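PDB 4GUA: Non-structural polyprotein from Sindbis virus, which carries the nsP2 cysteine protease that probably cleaves the viral polyprotein, joined to the nsP3 macro domain and a zinc-binding domain. Local coordinates for residues E351-C356 against S445-L450; T388-E393 against V407-G412; E22-T27 against Q76-T81; V15-A20 against P42-D47; A285-R290 against L312-T317. All coordinates share one frame; numbering follows the deposited sequence.

In the fold
Contacts 3 and 4 both use helix 16-27 in the peptidase family C9 region, and they touch where L80 CD1 meets A20 CB at 3.7 Å; contact 4 is buried and aromatic, contact 3 partly buried and aliphatic. Contacts 1 and 2 reach one six-stranded sheet of the nsP3 part, their centres about 16 Å apart and contact 2 nested within the loop that contact 1 closes. Both are buried and have no hydrogen bond between their segments, but contact 2 adds a CH-pi contact on a histidine. Contact 5, also buried and nearer the chain's centre, belongs to a different, seven-stranded sheet and is the one whose segments are hydrogen-bonded to each other.

Contact 1: E351-C356 against S445-L450; sequences ENIADC and SVAIPL
C356 N bonds to I353 O at 2.9 Å, closing the short 3-10 turn of residues 353-355 and bringing the CB atoms of both residues round toward strand 445-448. The turn has a second fastening at its start: N352 OD1 accepts from A354 N at 3.1 Å, an Asx turn. The N-H...OD1 angle is 168°, though the donor stands above the carbonyl plane of the amide. What crosses to the strand is wholly apolar, with A447 CB as the shared target. C356 CB stands 3.9 Å from A447 CB, and C356 SG is almost as near. I353 meets the same methyl with two atoms, its CG1 and CD1 each 4.1 Å from A447 CB. CG1 is anti to the backbone N (chi1 -159°), and the extended chain then carries CD1 toward P449, 4.3 Å from P449 CD. No hydrogen bond joins the segments: the loop after strand 346-349 packs by side chains alone on strand 445-448 of the macro domain's mixed sheet. Among the neighbouring strands, Y484 of 480-484 touches I353, C356 and A447, and V361 of 360-364 adjoins I353 and C356. Helix 375-382 meets I353 and P449 through V375.

Contact 2: T388-E393 against V407-G412; sequences TDSATE and VIHAVG
S390 and H409 approach to 6.6 Å between their CA atoms, and E393 and V411 to 6.9 Å, so the irregular segment 388-393 advances in the same direction as strand 405-410, too far off for backbone pairing and without a hydrogen bond to it. The chief side-chain interaction is a CH-pi contact. S390 CB lies 3.5 Å from the centroid of the H409 imidazole, 12° off the ring normal, and therefore over the centre of one face. The polar ends turn to other partners: S390 OG bonds to G369 O, and H409 NE2 bonds to T400 OG1 while F387 meets the ring edge-to-face. Two residues on, T392 reaches V411 with its methyl. OG1 is anti to the backbone N (chi1 -159°) and pairs with T396 OG1; the other branch, CG2, meets the strand. T392 CG2 lies 3.3 Å from V411 CG2, and V411 CB lies 3.9 Å from E393 O. The V411 side chain is about 6 Å from a sulfate ion, probably from the crystallisation liquor, which may mark a pocket. Here the loop between helix 375-382 and strand 397-402 packs on strand 405-410 of the mixed sheet of the macro domain.

Contact 3: E22-T27 against Q76-T81; sequences EPILAT and QSIPLT
I78 meets the last turns of helix 16-27 across a helix-on-strand interface, where strand 78-83, central in a three-stranded antiparallel sheet, lies against the helix within the peptidase family C9 region. The I78 and I24 CA atoms are 6.3 Å apart, and the CB of I78 points at the helix. That CB touches I24 CG1 at 3.9 Å, and the CG2 branch of I78 lies beside the same I24 atom at 4.1 Å, so one methylene of the helix rests against the branch point of the strand residue. The other branch continues to the helix. CG1 is anti to the carbonyl carbon (chi1 -53°), and an extended second torsion carries CD1 to the helix surface. There the I78 methyl CD1 touches both P23 CB (3.9 Å) and T27 CG2 (3.8 Å), with the carbonyl of P23 next to it as well. I24 and I78 overlap while running opposite ways, whereas I24 crosses L80 at about a right angle and places its CD1 3.9 Å from L80 CB. Y103 of strand 102-103 packs on both I24 and L80, extending the apolar patch over the next strand. The helix is kinked here: neither P23 N, which has no hydrogen to give, nor I24 N bonds to the preceding turn. One turn on, T27 OG1, itself receiving a bond from Y105 N, donates to I24 O at 2.8 Å; it lies in the plane of that carbonyl, with a C=O...OG1 angle of 153°.

Contact 4: V15-A20 against P42-D47; sequences VCWAKA and PQFADD. With SO4 (sulfate ion), chain E.
F44 is approached in two ways by the start of helix 16-27: V15 comes over its ring face, while W17 and A18 come to its edge. The contact joins this helix to helix 42-45 within the peptidase family C9 region. V15 CG1 sits 4.0 Å from F44 CD2, the two side chains crossing obliquely, and A18 CB lies at the same 4.0 Å from F44 CD2 but near the plane of the ring. W37 stacks on F44 as well. The indole of W17 is turned so that its six-membered ring leads. Its CH2 meets F44 CB at 3.8 Å, and the backbone F44 N lies at the indole edge, in its plane, 3.7 Å from W17 CZ2. Q43 CB closes on the same CZ2 at 4.0 Å. W17 NE1, next to this edge, bonds to K48 O. D47 follows helix 42-45 with positive phi, in a Schellman motif. Its carboxylate borders the apolar cluster, D47 OD1 being 4.1 Å from V15 CG1, and is satisfied by N14 N and T13 N. On helix 16-27, K19 NZ bonds O2 of a sulfate, probably from the crystallisation liquor, at 3.2 Å. C16 N, in the first turn, is 3.5 Å from sulfate O3, so the anion would probably be stabilised by the positive potential of both the lysine and the helix start.

Contact 5: A285-R290 against L312-T317; sequences ARKFVR and LDNSRT
F288 and L312 form an antiparallel, non-hydrogen-bonded beta pair, CA atoms 4.5 Å apart, where the chain leaves helix 275-286 and enters strand 288-294 at the edge of a seven-stranded sheet. Their side chains share one face of it. L312 CD1 lies over the F288 ring, 4.2 Å from the centroid and 21° off the normal, a CH-pi contact displaced toward the rim. Beside this pair K287 is held at both ends. Its carbonyl O accepts from N314 N at 2.9 Å and, weakly, from D313 N at 3.2 Å. Its ammonium NZ reaches N314 OD1 at 2.7 Å, in the amide plane with a C=O...NZ angle of 153°, the two side chains running together in the same direction. E513 O also bonds to K287 NZ, and N314 ND2 reaches D509 O and D511 O, so this pair links the corner to a later part of the chain. D313 OD1 weakly accepts S315 N and forms a salt bridge with R318. Past the pair, V289 and R290 face R310 in a classic beta bulge. A strand order of 3-2-1-4-5-7-6, with strand 305-312 antiparallel to its neighbours, is typical of the Rossmann-like methyltransferase fold.

Contact 1: E351-C356 against S445-L450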
# COMPACT_ATOMS: atom_id res chain seq x y z
N GLU A 351 21.81 -27.42 -10.56
CA GLU A 351 22.21 -27.48 -11.96
C GLU A 351 22.88 -26.19 -12.43
O GLU A 351 22.98 -25.21 -11.69
CB GLU A 351 20.99 -27.74 -12.84
CG GLU A 351 20.11 -28.91 -12.40
CD GLU A 351 20.52 -30.23 -13.03
OE1 GLU A 351 21.39 -30.22 -13.93
OE2 GLU A 351 19.97 -31.27 -12.63
N ASN A 352 23.35 -26.21 -13.68
CA ASN A 352 23.88 -25.02 -14.32
C ASN A 352 22.74 -24.10 -14.72
O ASN A 352 21.83 -24.50 -15.46
CB ASN A 352 24.69 -25.41 -15.56
CG ASN A 352 25.25 -24.20 -16.30
OD1 ASN A 352 25.15 -23.07 -15.82
ND2 ASN A 352 25.83 -24.44 -17.47
N ILE A 353 22.77 -22.86 -14.24
CA ILE A 353 21.66 -21.95 -14.44
C ILE A 353 21.43 -21.63 -15.92
O ILE A 353 20.32 -21.27 -16.32
CB ILE A 353 21.86 -20.63 -13.65
CG1 ILE A 353 20.53 -19.93 -13.43
CG2 ILE A 353 22.86 -19.72 -14.35
CD1 ILE A 353 20.62 -18.68 -12.56
N ALA A 354 22.47 -21.77 -16.73
CA ALA A 354 22.35 -21.49 -18.16
C ALA A 354 21.29 -22.38 -18.80
O ALA A 354 20.71 -22.03 -19.83
CB ALA A 354 23.69 -21.69 -18.85
N ASP A 355 21.04 -23.53 -18.18
CA ASP A 355 20.10 -24.50 -18.72
C ASP A 355 18.68 -24.32 -18.16
O ASP A 355 17.80 -25.14 -18.43
CB ASP A 355 20.61 -25.92 -18.49
CG ASP A 355 21.78 -26.29 -19.41
OD1 ASP A 355 21.72 -25.95 -20.61
OD2 ASP A 355 22.75 -26.92 -18.93
N CYS A 356 18.46 -23.27 -17.39
CA CYS A 356 17.18 -23.07 -16.72
C CYS A 356 15.98 -23.06 -17.68
O CYS A 356 16.09 -22.61 -18.82
CB CYS A 356 17.20 -21.78 -15.89
SG CYS A 356 17.33 -20.25 -16.84
N SER A 445 7.97 -17.23 -13.93
CA SER A 445 9.00 -17.97 -13.22
C SER A 445 10.34 -17.28 -13.40
O SER A 445 10.63 -16.72 -14.46
CB SER A 445 9.10 -19.40 -13.77
OG SER A 445 9.25 -19.40 -15.18
N VAL A 446 11.19 -17.35 -12.38
CA VAL A 446 12.48 -16.70 -12.48
C VAL A 446 13.56 -17.56 -11.85
O VAL A 446 13.39 -18.09 -10.75
CB VAL A 446 12.44 -15.30 -11.84
CG1 VAL A 446 11.88 -15.36 -10.44
CG2 VAL A 446 13.82 -14.67 -11.84
N ALA A 447 14.67 -17.74 -12.57
CA ALA A 447 15.85 -18.40 -12.02
C ALA A 447 16.77 -17.32 -11.50
O ALA A 447 17.07 -16.37 -12.23
CB ALA A 447 16.55 -19.22 -13.08
N ILE A 448 17.22 -17.47 -10.27
CA ILE A 448 18.04 -16.44 -9.64
C ILE A 448 19.11 -17.05 -8.74
O ILE A 448 18.87 -18.04 -8.05
CB ILE A 448 17.13 -15.49 -8.84
CG1 ILE A 448 17.94 -14.46 -8.08
CG2 ILE A 448 16.25 -16.29 -7.89
CD1 ILE A 448 17.07 -13.40 -7.45
N PRO A 449 20.32 -16.46 -8.75
CA PRO A 449 21.39 -16.88 -7.86
C PRO A 449 21.38 -16.05 -6.59
O PRO A 449 20.59 -15.12 -6.50
CB PRO A 449 22.64 -16.57 -8.68
CG PRO A 449 22.27 -15.33 -9.40
CD PRO A 449 20.79 -15.46 -9.72
N LEU A 450 22.26 -16.33 -5.64
CA LEU A 450 22.33 -15.51 -4.44
C LEU A 450 23.35 -14.42 -4.68
O LEU A 450 24.55 -14.68 -4.74
CB LEU A 450 22.70 -16.33 -3.21
CG LEU A 450 21.71 -17.41 -2.78
CD1 LEU A 450 22.16 -18.04 -1.46
CD2 LEU A 450 20.31 -16.86 -2.65

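Contact 2: T388-E393 against V407-G412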
# COMPACT_ATOMS: atom_id res chain seq x y z
N THR A 388 25.06 -6.87 -24.72
CA THR A 388 25.22 -5.74 -25.62
C THR A 388 25.20 -4.42 -24.85
O THR A 388 26.19 -3.70 -24.83
CB THR A 388 24.13 -5.73 -26.71
OG1 THR A 388 24.21 -6.94 -27.46
CG2 THR A 388 24.32 -4.54 -27.65
N ASP A 389 24.06 -4.08 -24.23
CA ASP A 389 24.08 -3.06 -23.20
C ASP A 389 23.50 -3.63 -21.91
O ASP A 389 22.29 -3.66 -21.73
CB ASP A 389 23.23 -1.87 -23.68
CG ASP A 389 23.70 -0.54 -23.12
OD1 ASP A 389 24.38 -0.52 -22.08
OD2 ASP A 389 23.36 0.49 -23.74
N SER A 390 24.38 -4.08 -21.01
CA SER A 390 23.95 -4.62 -19.71
C SER A 390 24.27 -3.72 -18.50
O SER A 390 23.93 -4.04 -17.36
CB SER A 390 24.56 -6.01 -19.50
OG SER A 390 25.87 -6.08 -20.02
N ALA A 391 24.96 -2.60 -18.74
CA ALA A 391 25.53 -1.83 -17.64
C ALA A 391 24.43 -1.18 -16.81
O ALA A 391 23.52 -0.54 -17.34
CB ALA A 391 26.50 -0.78 -18.15
N THR A 392 24.54 -1.33 -15.50
CA THR A 392 23.56 -0.77 -14.58
C THR A 392 24.25 -0.53 -13.24
O THR A 392 25.23 -1.20 -12.92
CB THR A 392 22.37 -1.73 -14.43
OG1 THR A 392 21.22 -1.02 -13.95
CG2 THR A 392 22.71 -2.88 -13.49
N GLU A 393 23.76 0.43 -12.46
CA GLU A 393 24.44 0.82 -11.23
C GLU A 393 24.26 -0.23 -10.13
O GLU A 393 23.27 -0.95 -10.10
CB GLU A 393 23.92 2.17 -10.73
CG GLU A 393 24.11 3.30 -11.73
CD GLU A 393 23.76 4.66 -11.15
OE1 GLU A 393 23.22 4.71 -10.03
OE2 GLU A 393 24.01 5.67 -11.84
N VAL A 407 16.89 -11.89 -19.73
CA VAL A 407 18.03 -11.89 -18.83
C VAL A 407 18.05 -10.59 -18.04
O VAL A 407 18.21 -9.51 -18.61
CB VAL A 407 19.35 -12.05 -19.60
CG1 VAL A 407 20.52 -12.09 -18.64
CG2 VAL A 407 19.30 -13.30 -20.46
N ILE A 408 17.86 -10.70 -16.73
CA ILE A 408 17.87 -9.55 -15.84
C ILE A 408 19.23 -9.45 -15.15
O ILE A 408 19.60 -10.31 -14.36
CB ILE A 408 16.80 -9.70 -14.76
CG1 ILE A 408 15.42 -9.83 -15.40
CG2 ILE A 408 16.85 -8.53 -13.80
CD1 ILE A 408 14.32 -10.14 -14.41
N HIS A 409 19.98 -8.39 -15.44
CA HIS A 409 21.29 -8.21 -14.82
C HIS A 409 21.11 -7.46 -13.51
O HIS A 409 20.75 -6.28 -13.51
CB HIS A 409 22.22 -7.43 -15.76
CG HIS A 409 22.40 -8.07 -17.10
ND1 HIS A 409 23.55 -8.73 -17.47
CD2 HIS A 409 21.57 -8.15 -18.18
CE1 HIS A 409 23.43 -9.19 -18.70
NE2 HIS A 409 22.24 -8.84 -19.15
N ALA A 410 21.36 -8.14 -12.40
CA ALA A 410 21.21 -7.52 -11.09
C ALA A 410 22.58 -7.36 -10.44
O ALA A 410 23.32 -8.33 -10.28
CB ALA A 410 20.29 -8.36 -10.21
N VAL A 411 22.91 -6.14 -10.02
CA VAL A 411 24.23 -5.85 -9.48
C VAL A 411 24.22 -5.69 -7.97
O VAL A 411 23.74 -4.69 -7.43
CB VAL A 411 24.81 -4.56 -10.09
CG1 VAL A 411 26.23 -4.32 -9.59
CG2 VAL A 411 24.78 -4.64 -11.62
N GLY A 412 24.76 -6.69 -7.29
CA GLY A 412 24.90 -6.64 -5.84
C GLY A 412 26.10 -5.80 -5.46
O GLY A 412 26.97 -5.54 -6.29

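Contact 3: E22-T27 against Q76-T81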
# COMPACT_ATOMS: atom_id res chain seq x y z
N GLU A 22 -21.21 16.20 12.81
CA GLU A 22 -21.97 17.44 12.61
C GLU A 22 -21.26 18.76 12.99
O GLU A 22 -21.22 19.69 12.17
CB GLU A 22 -23.31 17.35 13.33
CG GLU A 22 -24.27 18.47 12.97
CD GLU A 22 -25.67 18.24 13.50
OE1 GLU A 22 -25.82 17.96 14.71
OE2 GLU A 22 -26.62 18.36 12.70
N PRO A 23 -20.72 18.86 14.21
CA PRO A 23 -20.04 20.11 14.57
C PRO A 23 -18.73 20.33 13.81
O PRO A 23 -18.33 21.47 13.59
CB PRO A 23 -19.78 19.94 16.08
CG PRO A 23 -19.74 18.50 16.30
CD PRO A 23 -20.74 17.91 15.33
N ILE A 24 -18.07 19.25 13.40
CA ILE A 24 -16.85 19.39 12.62
C ILE A 24 -17.19 19.94 11.25
O ILE A 24 -16.51 20.84 10.75
CB ILE A 24 -16.11 18.05 12.49
CG1 ILE A 24 -15.56 17.65 13.86
CG2 ILE A 24 -14.97 18.16 11.49
CD1 ILE A 24 -15.06 16.23 13.93
N LEU A 25 -18.28 19.45 10.66
CA LEU A 25 -18.74 19.97 9.38
C LEU A 25 -19.13 21.45 9.49
O LEU A 25 -18.94 22.23 8.56
CB LEU A 25 -19.92 19.14 8.87
CG LEU A 25 -19.65 17.65 8.65
CD1 LEU A 25 -20.88 16.94 8.10
CD2 LEU A 25 -18.46 17.44 7.72
N ALA A 26 -19.67 21.83 10.64
CA ALA A 26 -20.10 23.20 10.86
C ALA A 26 -18.97 24.22 10.70
O ALA A 26 -19.19 25.32 10.20
CB ALA A 26 -20.70 23.32 12.22
N THR A 27 -17.76 23.87 11.14
CA THR A 27 -16.64 24.80 11.04
C THR A 27 -16.35 25.15 9.59
O THR A 27 -15.76 26.19 9.30
CB THR A 27 -15.36 24.24 11.66
OG1 THR A 27 -14.91 23.11 10.90
CG2 THR A 27 -15.58 23.82 13.10
N GLN A 76 -7.06 21.73 14.47
CA GLN A 76 -7.39 20.93 15.65
C GLN A 76 -8.36 21.72 16.49
O GLN A 76 -7.97 22.54 17.30
CB GLN A 76 -6.14 20.68 16.50
CG GLN A 76 -4.96 20.10 15.76
CD GLN A 76 -5.26 18.74 15.21
OE1 GLN A 76 -5.52 18.58 14.02
NE2 GLN A 76 -5.22 17.73 16.08
N SER A 77 -9.63 21.36 16.41
CA SER A 77 -10.67 22.15 17.02
C SER A 77 -11.55 21.29 17.87
O SER A 77 -11.56 21.38 19.10
CB SER A 77 -11.53 22.81 15.95
OG SER A 77 -10.82 23.73 15.15
N ILE A 78 -12.30 20.44 17.19
CA ILE A 78 -13.27 19.57 17.81
C ILE A 78 -12.76 18.15 17.77
O ILE A 78 -12.44 17.63 16.71
CB ILE A 78 -14.59 19.66 17.06
CG1 ILE A 78 -15.01 21.13 16.96
CG2 ILE A 78 -15.65 18.80 17.75
CD1 ILE A 78 -16.15 21.38 16.01
N PRO A 79 -12.68 17.51 18.94
CA PRO A 79 -12.23 16.12 18.96
C PRO A 79 -13.24 15.19 18.32
O PRO A 79 -14.45 15.40 18.42
CB PRO A 79 -12.07 15.83 20.46
CG PRO A 79 -12.90 16.81 21.13
CD PRO A 79 -12.90 18.04 20.29
N LEU A 80 -12.74 14.21 17.59
CA LEU A 80 -13.56 13.13 17.09
C LEU A 80 -13.06 11.87 17.75
O LEU A 80 -12.00 11.36 17.41
CB LEU A 80 -13.46 13.02 15.58
CG LEU A 80 -14.37 11.97 14.94
CD1 LEU A 80 -15.84 12.22 15.31
CD2 LEU A 80 -14.18 11.96 13.43
N THR A 81 -13.87 11.34 18.67
CA THR A 81 -13.42 10.33 19.61
C THR A 81 -14.24 9.05 19.51
O THR A 81 -15.48 9.06 19.63
CB THR A 81 -13.50 10.85 21.05
OG1 THR A 81 -12.73 12.06 21.16
CG2 THR A 81 -12.96 9.83 22.03

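Contact 4: V15-A20 against P42-D47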
# COMPACT_ATOMS: atom_id res chain seq x y z
N VAL A 15 -26.42 6.22 13.98
CA VAL A 15 -25.78 7.31 13.26
C VAL A 15 -24.76 8.09 14.09
O VAL A 15 -24.33 9.17 13.68
CB VAL A 15 -26.77 8.18 12.47
CG1 VAL A 15 -27.55 7.29 11.51
CG2 VAL A 15 -27.69 8.93 13.40
N CYS A 16 -24.43 7.60 15.28
CA CYS A 16 -23.58 8.37 16.16
C CYS A 16 -22.36 8.90 15.39
O CYS A 16 -21.89 10.00 15.67
CB CYS A 16 -23.15 7.55 17.39
SG CYS A 16 -22.32 5.98 17.06
N TRP A 17 -21.88 8.15 14.41
CA TRP A 17 -20.76 8.62 13.59
C TRP A 17 -21.08 9.94 12.85
O TRP A 17 -20.25 10.87 12.81
CB TRP A 17 -20.32 7.54 12.59
CG TRP A 17 -21.42 6.94 11.75
CD1 TRP A 17 -22.20 5.87 12.07
CD2 TRP A 17 -21.83 7.36 10.45
NE1 TRP A 17 -23.08 5.60 11.05
CE2 TRP A 17 -22.87 6.50 10.04
CE3 TRP A 17 -21.42 8.38 9.58
CZ2 TRP A 17 -23.51 6.63 8.81
CZ3 TRP A 17 -22.05 8.51 8.36
CH2 TRP A 17 -23.08 7.64 7.99
N ALA A 18 -22.28 10.03 12.30
CA ALA A 18 -22.73 11.26 11.64
C ALA A 18 -22.94 12.40 12.64
O ALA A 18 -22.45 13.53 12.44
CB ALA A 18 -24.00 11.01 10.84
N LYS A 19 -23.65 12.12 13.73
CA LYS A 19 -23.89 13.13 14.75
C LYS A 19 -22.56 13.70 15.20
O LYS A 19 -22.42 14.91 15.40
CB LYS A 19 -24.64 12.54 15.96
CG LYS A 19 -25.87 11.73 15.59
CD LYS A 19 -26.53 11.11 16.81
CE LYS A 19 -28.00 10.80 16.55
NZ LYS A 19 -28.51 9.76 17.48
N ALA A 20 -21.56 12.83 15.31
CA ALA A 20 -20.26 13.22 15.83
C ALA A 20 -19.58 14.16 14.85
O ALA A 20 -18.90 15.10 15.25
CB ALA A 20 -19.41 12.00 16.08
N PRO A 42 -24.81 5.25 1.93
CA PRO A 42 -25.77 4.15 2.03
C PRO A 42 -25.91 3.71 3.48
O PRO A 42 -27.00 3.29 3.88
CB PRO A 42 -25.12 3.06 1.19
CG PRO A 42 -24.29 3.81 0.18
CD PRO A 42 -23.76 4.99 0.93
N GLN A 43 -24.83 3.82 4.25
CA GLN A 43 -24.84 3.42 5.66
C GLN A 43 -25.83 4.27 6.46
O GLN A 43 -26.49 3.77 7.36
CB GLN A 43 -23.43 3.54 6.28
CG GLN A 43 -22.38 2.65 5.63
CD GLN A 43 -21.70 3.32 4.45
OE1 GLN A 43 -22.18 4.35 3.94
NE2 GLN A 43 -20.59 2.75 4.01
N PHE A 44 -25.91 5.56 6.15
CA PHE A 44 -26.87 6.43 6.82
C PHE A 44 -28.29 6.09 6.37
O PHE A 44 -29.16 5.83 7.19
CB PHE A 44 -26.57 7.90 6.52
CG PHE A 44 -27.41 8.87 7.31
CD1 PHE A 44 -28.75 9.04 7.02
CD2 PHE A 44 -26.85 9.63 8.33
CE1 PHE A 44 -29.53 9.94 7.74
CE2 PHE A 44 -27.62 10.53 9.05
CZ PHE A 44 -28.96 10.69 8.76
N ALA A 45 -28.49 6.06 5.06
CA ALA A 45 -29.79 5.74 4.47
C ALA A 45 -30.36 4.42 4.99
O ALA A 45 -31.57 4.30 5.17
CB ALA A 45 -29.66 5.68 2.96
N ASP A 46 -29.50 3.43 5.19
CA ASP A 46 -29.90 2.13 5.71
C ASP A 46 -29.72 1.97 7.22
O ASP A 46 -29.91 0.88 7.75
CB ASP A 46 -29.14 1.02 4.99
CG ASP A 46 -29.49 0.94 3.51
OD1 ASP A 46 -30.60 1.41 3.15
OD2 ASP A 46 -28.68 0.41 2.72
N ASP A 47 -29.32 3.05 7.89
CA ASP A 47 -29.18 3.07 9.35
C ASP A 47 -28.23 1.99 9.86
O ASP A 47 -28.65 1.08 10.59
CB ASP A 47 -30.55 2.92 10.01
CG ASP A 47 -30.53 3.27 11.49
OD1 ASP A 47 -29.49 3.75 11.98
OD2 ASP A 47 -31.57 3.07 12.15
S SO4 E . -26.63 7.27 19.32
O1 SO4 E . -25.77 6.46 20.19
O2 SO4 E . -26.23 8.68 19.41
O3 SO4 E . -26.50 6.81 17.94
O4 SO4 E . -28.03 7.15 19.74

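Contact 5: A285-R290 against L312-T317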
# COMPACT_ATOMS: atom_id res chain seq x y z
N ALA A 285 -2.84 -6.53 5.43
CA ALA A 285 -1.76 -7.20 4.72
C ALA A 285 -0.56 -7.41 5.62
O ALA A 285 0.18 -8.38 5.48
CB ALA A 285 -1.37 -6.38 3.51
N ARG A 286 -0.34 -6.48 6.55
CA ARG A 286 0.79 -6.58 7.45
C ARG A 286 0.76 -7.92 8.22
O ARG A 286 1.79 -8.42 8.66
CB ARG A 286 0.83 -5.40 8.43
CG ARG A 286 2.08 -4.54 8.25
CD ARG A 286 2.26 -3.38 9.24
NE ARG A 286 1.07 -2.92 9.96
CZ ARG A 286 0.25 -1.96 9.54
NH1 ARG A 286 0.44 -1.37 8.37
NH2 ARG A 286 -0.79 -1.61 10.29
N LYS A 287 -0.44 -8.49 8.36
CA LYS A 287 -0.62 -9.72 9.13
C LYS A 287 -0.28 -11.01 8.36
O LYS A 287 -0.29 -12.09 8.94
CB LYS A 287 -2.06 -9.82 9.63
CG LYS A 287 -2.47 -8.69 10.54
CD LYS A 287 -3.91 -8.83 10.99
CE LYS A 287 -4.34 -7.65 11.86
NZ LYS A 287 -3.46 -7.46 13.04
N PHE A 288 0.01 -10.89 7.06
CA PHE A 288 0.22 -12.06 6.21
C PHE A 288 1.57 -12.04 5.51
O PHE A 288 2.14 -10.97 5.28
CB PHE A 288 -0.88 -12.17 5.15
CG PHE A 288 -2.24 -12.44 5.72
CD1 PHE A 288 -3.01 -11.42 6.24
CD2 PHE A 288 -2.75 -13.73 5.72
CE1 PHE A 288 -4.27 -11.67 6.77
CE2 PHE A 288 -4.01 -13.99 6.24
CZ PHE A 288 -4.77 -12.96 6.77
N VAL A 289 2.07 -13.22 5.17
CA VAL A 289 3.35 -13.36 4.49
C VAL A 289 3.27 -12.79 3.08
O VAL A 289 4.15 -12.05 2.64
CB VAL A 289 3.77 -14.85 4.40
CG1 VAL A 289 5.10 -14.98 3.71
CG2 VAL A 289 3.84 -15.46 5.78
N ARG A 290 2.19 -13.13 2.37
CA ARG A 290 1.96 -12.66 1.01
C ARG A 290 0.55 -12.11 0.86
O ARG A 290 -0.37 -12.50 1.59
CB ARG A 290 2.09 -13.79 0.00
CG ARG A 290 3.47 -14.32 -0.27
CD ARG A 290 3.35 -15.37 -1.35
NE ARG A 290 4.61 -16.01 -1.70
CZ ARG A 290 5.41 -15.62 -2.68
NH1 ARG A 290 5.12 -14.55 -3.41
NH2 ARG A 290 6.53 -16.29 -2.91
N LEU A 312 -1.43 -16.41 7.48
CA LEU A 312 -1.54 -15.45 8.57
C LEU A 312 -0.64 -15.83 9.73
O LEU A 312 -0.82 -16.87 10.34
CB LEU A 312 -2.98 -15.48 9.10
CG LEU A 312 -3.25 -14.86 10.47
CD1 LEU A 312 -3.29 -13.35 10.37
CD2 LEU A 312 -4.54 -15.40 11.06
N ASP A 313 0.37 -14.99 10.00
CA ASP A 313 1.09 -15.03 11.27
C ASP A 313 0.75 -13.84 12.19
O ASP A 313 1.25 -13.75 13.32
CB ASP A 313 2.59 -15.14 11.04
CG ASP A 313 3.15 -13.98 10.24
OD1 ASP A 313 2.44 -12.95 10.11
OD2 ASP A 313 4.28 -14.09 9.73
N ASN A 314 -0.08 -12.92 11.70
CA ASN A 314 -0.43 -11.70 12.43
C ASN A 314 0.80 -10.97 12.98
O ASN A 314 0.86 -10.61 14.16
CB ASN A 314 -1.40 -12.01 13.57
CG ASN A 314 -1.97 -10.75 14.21
OD1 ASN A 314 -2.18 -9.74 13.54
ND2 ASN A 314 -2.21 -10.81 15.51
N SER A 315 1.77 -10.72 12.11
CA SER A 315 3.00 -10.07 12.51
C SER A 315 2.74 -8.61 12.86
O SER A 315 1.79 -7.99 12.38
CB SER A 315 4.04 -10.16 11.39
OG SER A 315 5.23 -9.46 11.73
N ARG A 316 3.60 -8.09 13.71
CA ARG A 316 3.55 -6.71 14.18
C ARG A 316 4.43 -5.83 13.29
O ARG A 316 3.96 -4.88 12.66
CB ARG A 316 3.98 -6.60 15.66
CG ARG A 316 5.09 -7.54 16.18
CD ARG A 316 4.80 -9.04 16.19
NE ARG A 316 6.01 -9.84 16.31
CZ ARG A 316 6.97 -9.93 15.40
NH1 ARG A 316 6.88 -9.28 14.26
NH2 ARG A 316 8.03 -10.68 15.62
N THR A 317 5.72 -6.16 13.28
CA THR A 317 6.75 -5.34 12.67
C THR A 317 6.93 -5.57 11.16
O THR A 317 7.80 -4.94 10.56
CB THR A 317 8.10 -5.64 13.33
OG1 THR A 317 8.39 -7.04 13.22
CG2 THR A 317 8.07 -5.26 14.80